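Local coordinates for protein leucine aminopeptidase 1 (PDB 2HC9) that catalyses the zinc-dependent release of N-terminal amino acids, preferably leucine, from peptides and probably acts as a digestive enzyme, at residues K95-P99 against I100-E104; A188-D191 against E192-V196; L404-P407 against D408-F411. The protein carries 1 engineered substitution. All coordinates share one frame; numbering follows the deposited sequence.

In the fold
Running from the N terminus, the three contacts follow one another in series; none nests in or crosses another, and each joins two adjoining runs of chain, closing only a local turn. Contact 1 (95-99 with 100-104) turns the chain out of helix 90-97 towards strand 108-114 of the N-terminal domain. Contact 2 (188-191 with 192-196) is one piece of helix 186-199 against the sheet of the catalytic domain. Contact 3 (404-407 with 408-411) starts helix 407-410 after strand 400-402 in that same domain, at an interface with a neighbouring subunit. Contacts 1 and 3 lie on opposite sides of the chain's centre, their own centres about 45 Å apart.

Contact 1: residues K95-P99 against I100-E104; sequences KELKP and INYPE. With SO4 (sulfate ion), chain E.
E96 O lies 3.8 Å from CG1 of I100. L97 supplies both the hydrogen bond of the turn and the apolar contacts to I100 and Y102. Its O accepts the backbone N-H of I100 at 2.8 Å between L97 O and I100 N, with the donor above the carbonyl plane, 47° out of it. A water hydrogen-bonded to both L97 O and I100 O spans the same turn. L97 swings CG away from its own N (chi1 178°), bringing CD1 to 3.8 Å from CD1 of I100; the L97 and Y102 side chains run roughly perpendicular, L97 CD1 lying 3.9 Å from Y102 OH. Both side chains continue onto I21 and F111 of strands 18-25 and 108-114. The K98 chain, bent at chi2 and chi4, carries NZ to a sulfate, donating to its O3 at 3.0 Å and weakly to O1; R467 also binds this ion, probably a crystallisation additive. P99 occupies the third position of the turn. The motif is a type I beta turn, L97 to I100, leading from helix 90-97 towards strand 108-114 in the macro-like N-terminal domain.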
loop_
_atom_site.group_PDB
_atom_site.type_symbol
_atom_site.label_atom_id
_atom_site.label_comp_id
_atom_site.label_asym_id
_atom_site.label_seq_id
_atom_site.Cartn_x
_atom_site.Cartn_y
_atom_site.Cartn_z
ATOM N N LYS A 95 -22.734 27.589 -1.900
ATOM C CA LYS A 95 -23.266 26.237 -1.666
ATOM C C LYS A 95 -24.665 26.018 -2.262
ATOM O O LYS A 95 -24.963 24.959 -2.829
ATOM C CB LYS A 95 -23.301 25.955 -0.153
ATOM C CG LYS A 95 -23.816 24.563 0.194
ATOM C CD LYS A 95 -23.846 24.296 1.673
ATOM C CE LYS A 95 -24.920 25.124 2.363
ATOM N NZ LYS A 95 -24.281 26.176 3.207
ATOM N N GLU A 96 -25.531 27.017 -2.109
ATOM C CA GLU A 96 -26.918 26.910 -2.556
ATOM C C GLU A 96 -27.073 27.202 -4.044
ATOM O O GLU A 96 -27.954 26.654 -4.705
ATOM C CB GLU A 96 -27.819 27.877 -1.755
ATOM C CG GLU A 96 -27.880 27.589 -0.239
ATOM C CD GLU A 96 -28.351 26.178 0.136
ATOM O OE1 GLU A 96 -28.898 25.447 -0.703
ATOM O OE2 GLU A 96 -28.195 25.813 1.324
ATOM N N LEU A 97 -26.211 28.072 -4.562
ATOM C CA LEU A 97 -26.350 28.551 -5.940
ATOM C C LEU A 97 -25.638 27.642 -6.956
ATOM O O LEU A 97 -26.144 27.401 -8.048
ATOM C CB LEU A 97 -25.842 29.991 -6.054
ATOM C CG LEU A 97 -25.850 30.680 -7.440
ATOM C CD1 LEU A 97 -27.258 30.717 -8.066
ATOM C CD2 LEU A 97 -25.231 32.085 -7.365
ATOM N N LYS A 98 -24.450 27.153 -6.605
ATOM C CA LYS A 98 -23.653 26.367 -7.561
ATOM C C LYS A 98 -24.425 25.219 -8.207
ATOM O O LYS A 98 -24.258 24.986 -9.404
ATOM C CB LYS A 98 -22.329 25.885 -6.914
ATOM C CG LYS A 98 -21.334 25.236 -7.857
ATOM C CD LYS A 98 -20.840 26.226 -8.912
ATOM C CE LYS A 98 -19.995 25.515 -9.963
ATOM N NZ LYS A 98 -20.885 24.869 -10.933
ATOM N N PRO A 99 -25.291 24.503 -7.446
ATOM C CA PRO A 99 -26.096 23.452 -8.082
ATOM C C PRO A 99 -27.150 23.892 -9.079
ATOM O O PRO A 99 -27.624 23.061 -9.861
ATOM C CB PRO A 99 -26.825 22.795 -6.889
ATOM C CG PRO A 99 -25.981 23.130 -5.709
ATOM C CD PRO A 99 -25.534 24.519 -5.985
ATOM N N ILE A 100 -27.575 25.153 -9.017
ATOM C CA ILE A 100 -28.686 25.576 -9.850
ATOM C C ILE A 100 -28.328 25.527 -11.332
ATOM O O ILE A 100 -27.292 26.032 -11.750
ATOM C CB ILE A 100 -29.212 26.959 -9.459
ATOM C CG1 ILE A 100 -29.805 26.906 -8.045
ATOM C CG2 ILE A 100 -30.259 27.460 -10.486
ATOM C CD1 ILE A 100 -30.175 28.297 -7.517
ATOM N N ASN A 101 -29.216 24.912 -12.110
ATOM C CA ASN A 101 -29.150 24.978 -13.568
ATOM C C ASN A 101 -30.288 25.791 -14.151
ATOM O O ASN A 101 -31.393 25.806 -13.594
ATOM C CB ASN A 101 -29.136 23.569 -14.137
ATOM C CG ASN A 101 -27.903 22.793 -13.712
ATOM O OD1 ASN A 101 -26.804 23.344 -13.621
ATOM N ND2 ASN A 101 -28.090 21.513 -13.414
ATOM N N TYR A 102 -30.022 26.487 -15.255
ATOM C CA TYR A 102 -31.048 27.327 -15.905
ATOM C C TYR A 102 -31.566 26.582 -17.142
ATOM O O TYR A 102 -30.784 25.918 -17.845
ATOM C CB TYR A 102 -30.464 28.703 -16.295
ATOM C CG TYR A 102 -29.731 29.348 -15.151
ATOM C CD1 TYR A 102 -30.438 29.963 -14.118
ATOM C CD2 TYR A 102 -28.322 29.318 -15.074
ATOM C CE1 TYR A 102 -29.787 30.524 -13.042
ATOM C CE2 TYR A 102 -27.642 29.898 -13.967
ATOM C CZ TYR A 102 -28.397 30.498 -12.963
ATOM O OH TYR A 102 -27.794 31.076 -11.867
ATOM N N PRO A 103 -32.883 26.667 -17.413
ATOM C CA PRO A 103 -33.374 26.045 -18.641
ATOM C C PRO A 103 -32.571 26.458 -19.866
ATOM O O PRO A 103 -32.078 27.580 -19.955
ATOM C CB PRO A 103 -34.833 26.520 -18.732
ATOM C CG PRO A 103 -35.216 26.766 -17.305
ATOM C CD PRO A 103 -33.968 27.305 -16.637
ATOM N N GLU A 104 -32.426 25.518 -20.786
ATOM C CA GLU A 104 -31.669 25.670 -22.025
ATOM C C GLU A 104 -31.916 27.024 -22.736
ATOM O O GLU A 104 -30.993 27.645 -23.262
ATOM C CB GLU A 104 -32.070 24.465 -22.902
ATOM C CG GLU A 104 -31.697 24.463 -24.335
ATOM C CD GLU A 104 -32.593 25.335 -25.173
ATOM O OE1 GLU A 104 -33.830 25.099 -25.253
ATOM O OE2 GLU A 104 -32.029 26.269 -25.753
HETATM S S SO4 E . -20.682 23.274 -14.062
HETATM O O1 SO4 E . -21.572 24.391 -13.726
HETATM O O2 SO4 E . -20.228 23.393 -15.449
HETATM O O3 SO4 E . -19.546 23.296 -13.120
HETATM O O4 SO4 E . -21.366 21.985 -13.955
HETATM O O HOH W 1 -25.337 27.697 -10.626
#

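Contact 2: residues A188-D191 against E192-V196; sequences ALVD and EAVKV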
loop_
_atom_site.group_PDB
_atom_site.type_symbol
_atom_site.label_atom_id
_atom_site.label_comp_id
_atom_site.label_asym_id
_atom_site.label_seq_id
_atom_site.Cartn_x
_atom_site.Cartn_y
_atom_site.Cartn_z
ATOM N N ALA A 188 0.867 29.609 -23.229
ATOM C CA ALA A 188 -0.473 30.192 -23.205
ATOM C C ALA A 188 -0.668 31.043 -21.949
ATOM O O ALA A 188 -1.282 32.100 -22.013
ATOM C CB ALA A 188 -1.517 29.110 -23.257
ATOM N N LEU A 189 -0.154 30.585 -20.807
ATOM C CA LEU A 189 -0.274 31.400 -19.586
ATOM C C LEU A 189 0.590 32.686 -19.632
ATOM O O LEU A 189 0.151 33.753 -19.163
ATOM C CB LEU A 189 0.002 30.565 -18.308
ATOM C CG LEU A 189 -0.174 31.306 -16.958
ATOM C CD1 LEU A 189 -1.580 31.957 -16.849
ATOM C CD2 LEU A 189 0.057 30.339 -15.764
ATOM N N VAL A 190 1.792 32.604 -20.209
ATOM C CA VAL A 190 2.557 33.831 -20.500
ATOM C C VAL A 190 1.685 34.787 -21.340
ATOM O O VAL A 190 1.555 35.981 -21.009
ATOM C CB VAL A 190 3.884 33.529 -21.240
ATOM C CG1 VAL A 190 4.538 34.836 -21.781
ATOM C CG2 VAL A 190 4.871 32.792 -20.310
ATOM N N ASP A 191 1.050 34.270 -22.388
ATOM C CA ASP A 191 0.220 35.130 -23.260
ATOM C C ASP A 191 -0.937 35.778 -22.509
ATOM O O ASP A 191 -1.222 36.967 -22.704
ATOM C CB ASP A 191 -0.297 34.343 -24.471
ATOM C CG ASP A 191 0.802 34.009 -25.462
ATOM O OD1 ASP A 191 1.897 34.582 -25.360
ATOM O OD2 ASP A 191 0.578 33.145 -26.322
ATOM N N GLU A 192 -1.590 35.005 -21.640
ATOM C CA GLU A 192 -2.654 35.515 -20.779
ATOM C C GLU A 192 -2.162 36.642 -19.867
ATOM O O GLU A 192 -2.843 37.638 -19.699
ATOM C CB GLU A 192 -3.307 34.382 -19.955
ATOM C CG GLU A 192 -4.040 33.322 -20.815
ATOM C CD GLU A 192 -5.496 33.638 -21.110
ATOM O OE1 GLU A 192 -5.966 34.739 -20.773
ATOM O OE2 GLU A 192 -6.186 32.765 -21.688
ATOM N N ALA A 193 -0.979 36.480 -19.275
ATOM C CA ALA A 193 -0.441 37.501 -18.375
ATOM C C ALA A 193 -0.091 38.752 -19.180
ATOM O O ALA A 193 -0.343 39.907 -18.755
ATOM C CB ALA A 193 0.827 36.957 -17.681
ATOM N N VAL A 194 0.494 38.530 -20.347
ATOM C CA VAL A 194 0.870 39.660 -21.218
ATOM C C VAL A 194 -0.361 40.474 -21.688
ATOM O O VAL A 194 -0.307 41.709 -21.766
ATOM C CB VAL A 194 1.774 39.221 -22.391
ATOM C CG1 VAL A 194 1.992 40.394 -23.409
ATOM C CG2 VAL A 194 3.120 38.746 -21.850
ATOM N N LYS A 195 -1.471 39.791 -21.950
ATOM C CA LYS A 195 -2.727 40.486 -22.265
ATOM C C LYS A 195 -3.160 41.435 -21.152
ATOM O O LYS A 195 -3.520 42.574 -21.415
ATOM C CB LYS A 195 -3.844 39.474 -22.538
ATOM C CG LYS A 195 -3.758 38.865 -23.908
ATOM C CD LYS A 195 -4.948 37.913 -24.164
ATOM C CE LYS A 195 -6.198 38.709 -24.514
ATOM N NZ LYS A 195 -7.390 37.835 -24.723
ATOM N N VAL A 196 -3.123 40.960 -19.908
ATOM C CA VAL A 196 -3.429 41.803 -18.752
ATOM C C VAL A 196 -2.375 42.927 -18.622
ATOM O O VAL A 196 -2.722 44.086 -18.354
ATOM C CB VAL A 196 -3.502 40.962 -17.431
ATOM C CG1 VAL A 196 -3.562 41.885 -16.192
ATOM C CG2 VAL A 196 -4.687 39.983 -17.476
#
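The flat groups that meet between A188-D191 and E192-V196 are peptide units, each C=O directed at the N-H four residues on, with no aromatic ring involved. E192 N donates to A188 O at 2.9 Å, and A193 N to L189 O at 3.0 Å, both donors tilted a little over 20° from the carbonyl plane. The third bond, V194 N to V190 O at 2.8 Å, runs nearly along the C=O axis, and K195 N to D191 O completes the set. Aliphatic carbons crowd beside these oxygens: CG of E192 comes within 3.2 Å of A188 O, CG2 of V194 within 3.3 Å of V190 O, and CG of K195 lies alongside D191 O. V190 and V194, one turn apart, run alongside each other in the same direction, V190 CG1 to V194 CG2 being 4.2 Å. With chi1 at 172°, V194 turns CG2 back along the helix to V190. The E192 chain bends at chi2 (-89°), and its carboxylate pairs through OE2 with R175 in a salt bridge, the charge being met outside this turn. D191, on the exposed side, hydrogen-bonds through OD1 to a glycerol, probably from the crystallisation liquor. This is regular alpha-helix, about two and a half turns of 186-199. Its inner side rests on the catalytic sheet: V190 and A193 pack on V234 of strand 232-238, L189 and V190 on I304 of strand 297-307, while V196 faces L283 and S287 of helix 277-290.

Contact 3: residues L404-P407 against D408-F411; sequences LFAP and DLFF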
loop_
_atom_site.group_PDB
_atom_site.type_symbol
_atom_site.label_atom_id
_atom_site.label_comp_id
_atom_site.label_asym_id
_atom_site.label_seq_id
_atom_site.Cartn_x
_atom_site.Cartn_y
_atom_site.Cartn_z
ATOM N N LEU A 404 1.943 28.957 11.915
ATOM C CA LEU A 404 3.072 29.337 12.779
ATOM C C LEU A 404 4.253 29.824 11.968
ATOM O O LEU A 404 4.622 29.212 10.942
ATOM C CB LEU A 404 3.562 28.142 13.617
ATOM C CG LEU A 404 2.729 27.702 14.818
ATOM C CD1 LEU A 404 3.250 26.333 15.329
ATOM C CD2 LEU A 404 2.783 28.776 15.907
ATOM N N PHE A 405 4.847 30.911 12.453
ATOM C CA PHE A 405 6.074 31.433 11.874
ATOM C C PHE A 405 7.224 31.175 12.848
ATOM O O PHE A 405 7.384 31.891 13.849
ATOM C CB PHE A 405 5.955 32.943 11.605
ATOM C CG PHE A 405 7.196 33.533 10.960
ATOM C CD1 PHE A 405 7.408 33.407 9.590
ATOM C CD2 PHE A 405 8.162 34.184 11.724
ATOM C CE1 PHE A 405 8.578 33.942 8.988
ATOM C CE2 PHE A 405 9.324 34.724 11.137
ATOM C CZ PHE A 405 9.523 34.592 9.762
ATOM N N ALA A 406 8.045 30.180 12.543
ATOM C CA ALA A 406 9.160 29.842 13.459
ATOM C C ALA A 406 10.364 29.242 12.709
ATOM O O ALA A 406 10.618 28.050 12.814
ATOM C CB ALA A 406 8.659 28.896 14.574
ATOM N N PRO A 407 11.108 30.078 11.949
ATOM C CA PRO A 407 12.236 29.528 11.210
ATOM C C PRO A 407 13.261 28.905 12.170
ATOM O O PRO A 407 13.834 27.869 11.855
ATOM C CB PRO A 407 12.828 30.741 10.489
ATOM C CG PRO A 407 11.687 31.764 10.423
ATOM C CD PRO A 407 10.943 31.537 11.724
ATOM N N ASP A 408 13.456 29.505 13.343
ATOM C CA ASP A 408 14.385 28.901 14.326
ATOM C C ASP A 408 14.015 27.475 14.734
ATOM O O ASP A 408 14.890 26.610 14.868
ATOM C CB ASP A 408 14.591 29.802 15.557
ATOM C CG ASP A 408 13.276 30.223 16.237
ATOM O OD1 ASP A 408 12.163 29.870 15.769
ATOM O OD2 ASP A 408 13.364 30.937 17.263
ATOM N N LEU A 409 12.728 27.212 14.912
ATOM C CA LEU A 409 12.292 25.869 15.338
ATOM C C LEU A 409 12.210 24.879 14.178
ATOM O O LEU A 409 12.453 23.694 14.378
ATOM C CB LEU A 409 10.925 25.928 16.024
ATOM C CG LEU A 409 10.869 26.660 17.374
ATOM C CD1 LEU A 409 9.406 26.574 17.881
ATOM C CD2 LEU A 409 11.855 26.021 18.383
ATOM N N PHE A 410 11.847 25.356 12.987
ATOM C CA PHE A 410 11.417 24.449 11.916
ATOM C C PHE A 410 12.352 24.362 10.711
ATOM O O PHE A 410 12.291 23.401 9.959
ATOM C CB PHE A 410 10.004 24.809 11.423
ATOM C CG PHE A 410 8.943 24.839 12.504
ATOM C CD1 PHE A 410 8.991 23.967 13.602
ATOM C CD2 PHE A 410 7.849 25.701 12.369
ATOM C CE1 PHE A 410 7.992 23.978 14.584
ATOM C CE2 PHE A 410 6.812 25.728 13.341
ATOM C CZ PHE A 410 6.882 24.855 14.455
ATOM N N PHE A 411 13.209 25.356 10.500
ATOM C CA PHE A 411 14.037 25.358 9.275
ATOM C C PHE A 411 15.045 24.203 9.260
ATOM O O PHE A 411 15.464 23.709 8.188
ATOM C CB PHE A 411 14.694 26.732 9.044
ATOM C CG PHE A 411 15.551 26.797 7.792
ATOM C CD1 PHE A 411 14.972 26.652 6.531
ATOM C CD2 PHE A 411 16.924 26.969 7.882
ATOM C CE1 PHE A 411 15.758 26.687 5.377
ATOM C CE2 PHE A 411 17.720 27.025 6.731
ATOM C CZ PHE A 411 17.134 26.883 5.482
#
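A406 and F410 form the tight part of this contact, where a loop becomes a helix. The methyl CB of A406 sits over the F410 ring in an off-centre CH-pi contact, 4.3 Å from the centroid and 28° off the ring normal, with CE2 of F410 its nearest ring atom. L404 comes to the same ring at its edge: CD1 lies near the ring plane, 4.0 Å from CZ of F410, and the leucine and phenylalanine side chains stand roughly perpendicular. A chi1 of -56° sets CG of F410 anti to its own carbonyl carbon, which swings the ring back over the loop. F410 also packs on P432 and on L439 of helix 433-442. The backbone of F410 is gripped too, its N donating to A406 O at 3.0 Å. A406 O also takes a weak bond from L409 N, while F411 N donates to P407 O at 2.9 Å. Replacing F410 with an alanine would probably leave the methyls of A406 and L404 without the ring they press on and open a gap against L439 and P432. CB of L409 adds a 4.0 Å contact to CB of A406.

The D408 side is looser and exposed. There the carboxylate reaches back past the A406 carbonyl carbon, and L409 N makes only a weak bond to D408 OD1, at 2.8 Å; OD1 and OD2 are also hydrogen-bonded to S82 and N85 of a neighbouring subunit, S82 being the stronger partner. At the far end, the F411 ring meets F447 edge-to-face. With A406 as N-cap and P407 as the first helical residue, the turn is a helix N-terminus, here starting the short helix 407-410 of the catalytic domain at a subunit interface of the hexamer.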